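Local coordinates for protein 2-oxo-1,2-dihydroquinoline 8-monooxygenase, oxygenase component (Pseudomonas putida, PDB 1Z02) that probably hydroxylates 2-oxoquinoline at carbon 8, as the oxygenase component of a monooxygenase carrying a Rieske [2Fe-2S] cluster and a mononuclear iron, at residues 257-269 / 288-300. Residues are numbered along the deposited sequence; the frame is centred on the assembly and turned at random.
Sequences DGPKGMMQWLFTD and KGRHYRTSVVLPG
Leu266 CD1 lies 3.6 Å from Tyr292 CE1, and farther along the pair Met262 CG packs 3.6 Å from Val296 CG1. Turning CG of Tyr292 between its own backbone N and carbonyl carbon (chi1 64°) brings its ring against Leu266 and sets one face toward the Phe267 edge; the Tyr292 side chain is about 9 Å from the bound Fe(III) ion. In this edge-to-face pair, planes at 80°, CE1 of Phe267 lies over the Tyr292 face, toward its rim, and CZ packs against CE2. His291 completes the aromatic cluster, its CA over a face of Phe267 in a CH-pi contact and its imidazole edge, through ND1, pointing at the Phe267 face in an offset edge-to-face pair. An alanine in place of Phe267 would probably open a gap between His291 and Tyr292 and free both rings to turn.

The backbones pair antiparallel: Met262 N donates to Val296 O (2.9 Å), Val296 N returns a bond to Met262 O (3.1 Å), and Leu298 N reaches Lys260 O (2.9 Å). Gly261 faces Val297 so closely, CA to CA 3.9 Å, that a side chain there would clash. After a weak bond from Gln264 N to Thr294 O the two chains diverge, and a water bridges Leu266 O and Arg293 NH2. Met263 SD lies over a face of the Arg293 guanidinium, which also salt-bridges Glu305 and binds the carbonyls of Phe180 and Pro181.

Strands 261-264 and 293-297 are neighbours in the antiparallel sheet of the catalytic domain, flanked by 250-253 and 301-305, and helix 392-404 covers Met262 and Leu298.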
# COMPACT_ATOMS: atom_id res chain seq x y z
N ASP A 257 -32.09 30.89 -7.74
CA ASP A 257 -32.93 29.85 -8.31
C ASP A 257 -32.33 29.37 -9.61
O ASP A 257 -32.65 29.87 -10.70
CB ASP A 257 -34.32 30.42 -8.54
CG ASP A 257 -35.33 29.35 -8.73
OD1 ASP A 257 -35.19 28.60 -9.70
OD2 ASP A 257 -36.23 29.26 -7.88
N GLY A 258 -31.41 28.43 -9.48
CA GLY A 258 -30.76 27.89 -10.65
C GLY A 258 -29.38 27.37 -10.36
O GLY A 258 -28.88 27.52 -9.24
N PRO A 259 -28.73 26.75 -11.35
CA PRO A 259 -27.38 26.22 -11.14
C PRO A 259 -26.31 27.31 -11.03
O PRO A 259 -26.46 28.39 -11.59
CB PRO A 259 -27.17 25.30 -12.34
CG PRO A 259 -28.13 25.80 -13.37
CD PRO A 259 -29.31 26.28 -12.62
N LYS A 260 -25.25 27.02 -10.29
CA LYS A 260 -24.13 27.96 -10.13
C LYS A 260 -22.99 27.44 -10.98
O LYS A 260 -22.47 26.35 -10.72
CB LYS A 260 -23.65 28.00 -8.68
CG LYS A 260 -24.74 28.06 -7.64
CD LYS A 260 -25.49 29.37 -7.63
CE LYS A 260 -26.53 29.26 -6.56
NZ LYS A 260 -27.51 30.32 -6.52
N GLY A 261 -22.58 28.23 -11.97
CA GLY A 261 -21.49 27.79 -12.81
C GLY A 261 -21.07 28.81 -13.84
O GLY A 261 -21.27 30.01 -13.66
N MET A 262 -20.50 28.33 -14.94
CA MET A 262 -20.03 29.21 -16.00
C MET A 262 -20.30 28.61 -17.37
O MET A 262 -20.24 27.39 -17.55
CB MET A 262 -18.53 29.46 -15.86
CG MET A 262 -17.70 28.19 -15.93
SD MET A 262 -15.96 28.44 -15.57
CE MET A 262 -15.20 28.02 -17.09
N MET A 263 -20.62 29.48 -18.32
CA MET A 263 -20.89 29.10 -19.70
C MET A 263 -19.78 29.70 -20.55
O MET A 263 -19.54 30.90 -20.50
CB MET A 263 -22.24 29.66 -20.15
CG MET A 263 -22.50 29.55 -21.65
SD MET A 263 -23.15 27.95 -22.10
CE MET A 263 -21.87 27.05 -22.07
N GLN A 264 -19.10 28.86 -21.32
CA GLN A 264 -18.03 29.34 -22.18
C GLN A 264 -18.58 29.67 -23.57
O GLN A 264 -19.19 28.81 -24.22
CB GLN A 264 -16.93 28.29 -22.26
CG GLN A 264 -16.38 27.90 -20.90
CD GLN A 264 -15.14 27.05 -20.99
OE1 GLN A 264 -15.18 25.90 -21.42
NE2 GLN A 264 -14.01 27.63 -20.61
N TRP A 265 -18.37 30.91 -24.00
CA TRP A 265 -18.87 31.37 -25.30
C TRP A 265 -18.04 30.81 -26.45
O TRP A 265 -17.31 31.55 -27.12
CB TRP A 265 -18.88 32.90 -25.36
CG TRP A 265 -19.71 33.57 -24.31
CD1 TRP A 265 -19.26 34.34 -23.29
CD2 TRP A 265 -21.14 33.55 -24.20
NE1 TRP A 265 -20.31 34.81 -22.54
CE2 TRP A 265 -21.48 34.34 -23.08
CE3 TRP A 265 -22.17 32.95 -24.94
CZ2 TRP A 265 -22.81 34.54 -22.68
CZ3 TRP A 265 -23.49 33.15 -24.54
CH2 TRP A 265 -23.80 33.94 -23.42
N LEU A 266 -18.15 29.50 -26.68
CA LEU A 266 -17.41 28.87 -27.75
C LEU A 266 -18.06 29.17 -29.09
O LEU A 266 -19.27 29.36 -29.19
CB LEU A 266 -17.33 27.36 -27.54
CG LEU A 266 -16.60 26.88 -26.28
CD1 LEU A 266 -16.37 25.39 -26.39
CD2 LEU A 266 -15.27 27.61 -26.14
N PHE A 267 -17.22 29.23 -30.12
CA PHE A 267 -17.66 29.52 -31.48
C PHE A 267 -18.29 30.90 -31.63
O PHE A 267 -19.32 31.09 -32.29
CB PHE A 267 -18.60 28.41 -32.00
CG PHE A 267 -17.91 27.08 -32.14
CD1 PHE A 267 -17.84 26.20 -31.07
CD2 PHE A 267 -17.26 26.75 -33.32
CE1 PHE A 267 -17.14 25.00 -31.17
CE2 PHE A 267 -16.55 25.56 -33.44
CZ PHE A 267 -16.49 24.68 -32.36
N THR A 268 -17.64 31.86 -30.99
CA THR A 268 -18.03 33.26 -31.06
C THR A 268 -16.69 33.96 -31.18
O THR A 268 -15.64 33.31 -31.10
CB THR A 268 -18.75 33.77 -29.78
OG1 THR A 268 -17.87 33.71 -28.65
CG2 THR A 268 -19.98 32.93 -29.51
N ASP A 269 -16.69 35.27 -31.36
CA ASP A 269 -15.43 35.97 -31.50
C ASP A 269 -14.63 36.06 -30.19
O ASP A 269 -13.49 36.52 -30.20
CB ASP A 269 -15.69 37.36 -32.08
CG ASP A 269 -16.47 38.22 -31.17
OD1 ASP A 269 -15.94 38.63 -30.16
OD2 ASP A 269 -17.64 38.49 -31.42
N LYS A 288 -11.39 21.82 -40.06
CA LYS A 288 -12.63 21.04 -40.14
C LYS A 288 -12.96 20.41 -38.79
O LYS A 288 -12.10 19.80 -38.16
CB LYS A 288 -12.55 19.97 -41.23
CG LYS A 288 -13.90 19.50 -41.69
CD LYS A 288 -13.76 18.41 -42.71
CE LYS A 288 -15.11 17.78 -42.93
NZ LYS A 288 -15.04 16.60 -43.83
N GLY A 289 -14.20 20.58 -38.33
CA GLY A 289 -14.58 20.02 -37.05
C GLY A 289 -16.07 20.04 -36.78
O GLY A 289 -16.88 19.97 -37.70
N ARG A 290 -16.43 20.14 -35.50
CA ARG A 290 -17.83 20.16 -35.09
C ARG A 290 -18.15 21.35 -34.20
O ARG A 290 -17.31 21.82 -33.44
CB ARG A 290 -18.17 18.90 -34.31
CG ARG A 290 -18.98 17.90 -35.05
CD ARG A 290 -19.64 16.96 -34.10
NE ARG A 290 -20.94 17.44 -33.67
CZ ARG A 290 -22.02 17.40 -34.44
NH1 ARG A 290 -23.17 17.83 -34.01
NH2 ARG A 290 -21.97 16.94 -35.67
N HIS A 291 -19.39 21.82 -34.27
CA HIS A 291 -19.81 22.92 -33.43
C HIS A 291 -20.29 22.31 -32.11
O HIS A 291 -21.09 21.37 -32.11
CB HIS A 291 -20.95 23.72 -34.07
CG HIS A 291 -20.54 24.48 -35.29
ND1 HIS A 291 -19.34 25.17 -35.37
CD2 HIS A 291 -21.16 24.67 -36.48
CE1 HIS A 291 -19.25 25.75 -36.55
NE2 HIS A 291 -20.34 25.47 -37.24
N TYR A 292 -19.78 22.84 -31.01
CA TYR A 292 -20.12 22.36 -29.67
C TYR A 292 -19.81 23.45 -28.66
O TYR A 292 -19.06 24.37 -28.95
CB TYR A 292 -19.29 21.11 -29.35
CG TYR A 292 -17.81 21.41 -29.28
CD1 TYR A 292 -17.23 21.87 -28.10
CD2 TYR A 292 -17.00 21.27 -30.40
CE1 TYR A 292 -15.87 22.19 -28.04
CE2 TYR A 292 -15.64 21.59 -30.35
CZ TYR A 292 -15.09 22.05 -29.18
OH TYR A 292 -13.75 22.34 -29.12
N ARG A 293 -20.37 23.33 -27.46
CA ARG A 293 -20.13 24.31 -26.41
C ARG A 293 -20.08 23.62 -25.04
O ARG A 293 -20.90 22.76 -24.74
CB ARG A 293 -21.24 25.37 -26.43
CG ARG A 293 -21.00 26.54 -25.50
CD ARG A 293 -21.93 27.69 -25.83
NE ARG A 293 -23.33 27.36 -25.62
CZ ARG A 293 -24.33 28.19 -25.89
NH1 ARG A 293 -25.59 27.82 -25.66
NH2 ARG A 293 -24.09 29.40 -26.38
N THR A 294 -19.11 24.01 -24.23
CA THR A 294 -18.95 23.43 -22.90
C THR A 294 -19.22 24.42 -21.78
O THR A 294 -18.92 25.61 -21.88
CB THR A 294 -17.52 22.88 -22.70
OG1 THR A 294 -16.57 23.89 -23.06
CG2 THR A 294 -17.31 21.65 -23.55
N SER A 295 -19.78 23.90 -20.70
CA SER A 295 -20.08 24.69 -19.51
C SER A 295 -19.91 23.77 -18.31
O SER A 295 -19.94 22.55 -18.45
CB SER A 295 -21.51 25.24 -19.57
OG SER A 295 -22.46 24.21 -19.75
N VAL A 296 -19.73 24.35 -17.13
CA VAL A 296 -19.56 23.56 -15.92
C VAL A 296 -20.26 24.23 -14.73
O VAL A 296 -20.18 25.44 -14.55
CB VAL A 296 -18.05 23.33 -15.60
CG1 VAL A 296 -17.35 24.66 -15.40
CG2 VAL A 296 -17.90 22.42 -14.36
N VAL A 297 -20.97 23.43 -13.95
CA VAL A 297 -21.69 23.93 -12.79
C VAL A 297 -21.37 23.08 -11.56
O VAL A 297 -20.94 21.92 -11.68
CB VAL A 297 -23.23 23.88 -13.01
CG1 VAL A 297 -23.62 24.77 -14.18
CG2 VAL A 297 -23.68 22.44 -13.28
N LEU A 298 -21.57 23.65 -10.37
CA LEU A 298 -21.33 22.91 -9.13
C LEU A 298 -22.32 21.74 -9.10
O LEU A 298 -23.43 21.86 -9.60
CB LEU A 298 -21.56 23.81 -7.91
CG LEU A 298 -20.40 24.74 -7.49
CD1 LEU A 298 -20.88 25.80 -6.50
CD2 LEU A 298 -19.31 23.90 -6.88
N PRO A 299 -21.93 20.60 -8.52
CA PRO A 299 -20.67 20.29 -7.83
C PRO A 299 -19.49 19.95 -8.75
O PRO A 299 -18.43 19.55 -8.27
CB PRO A 299 -21.05 19.11 -6.95
CG PRO A 299 -21.99 18.35 -7.81
CD PRO A 299 -22.87 19.47 -8.40
N GLY A 300 -19.69 20.13 -10.05
CA GLY A 300 -18.65 19.83 -11.02
C GLY A 300 -19.23 18.97 -12.12
O GLY A 300 -18.80 17.83 -12.33
O HOH W 1 -24.85 24.16 -9.53
O HOH W 2 -21.57 30.51 -27.51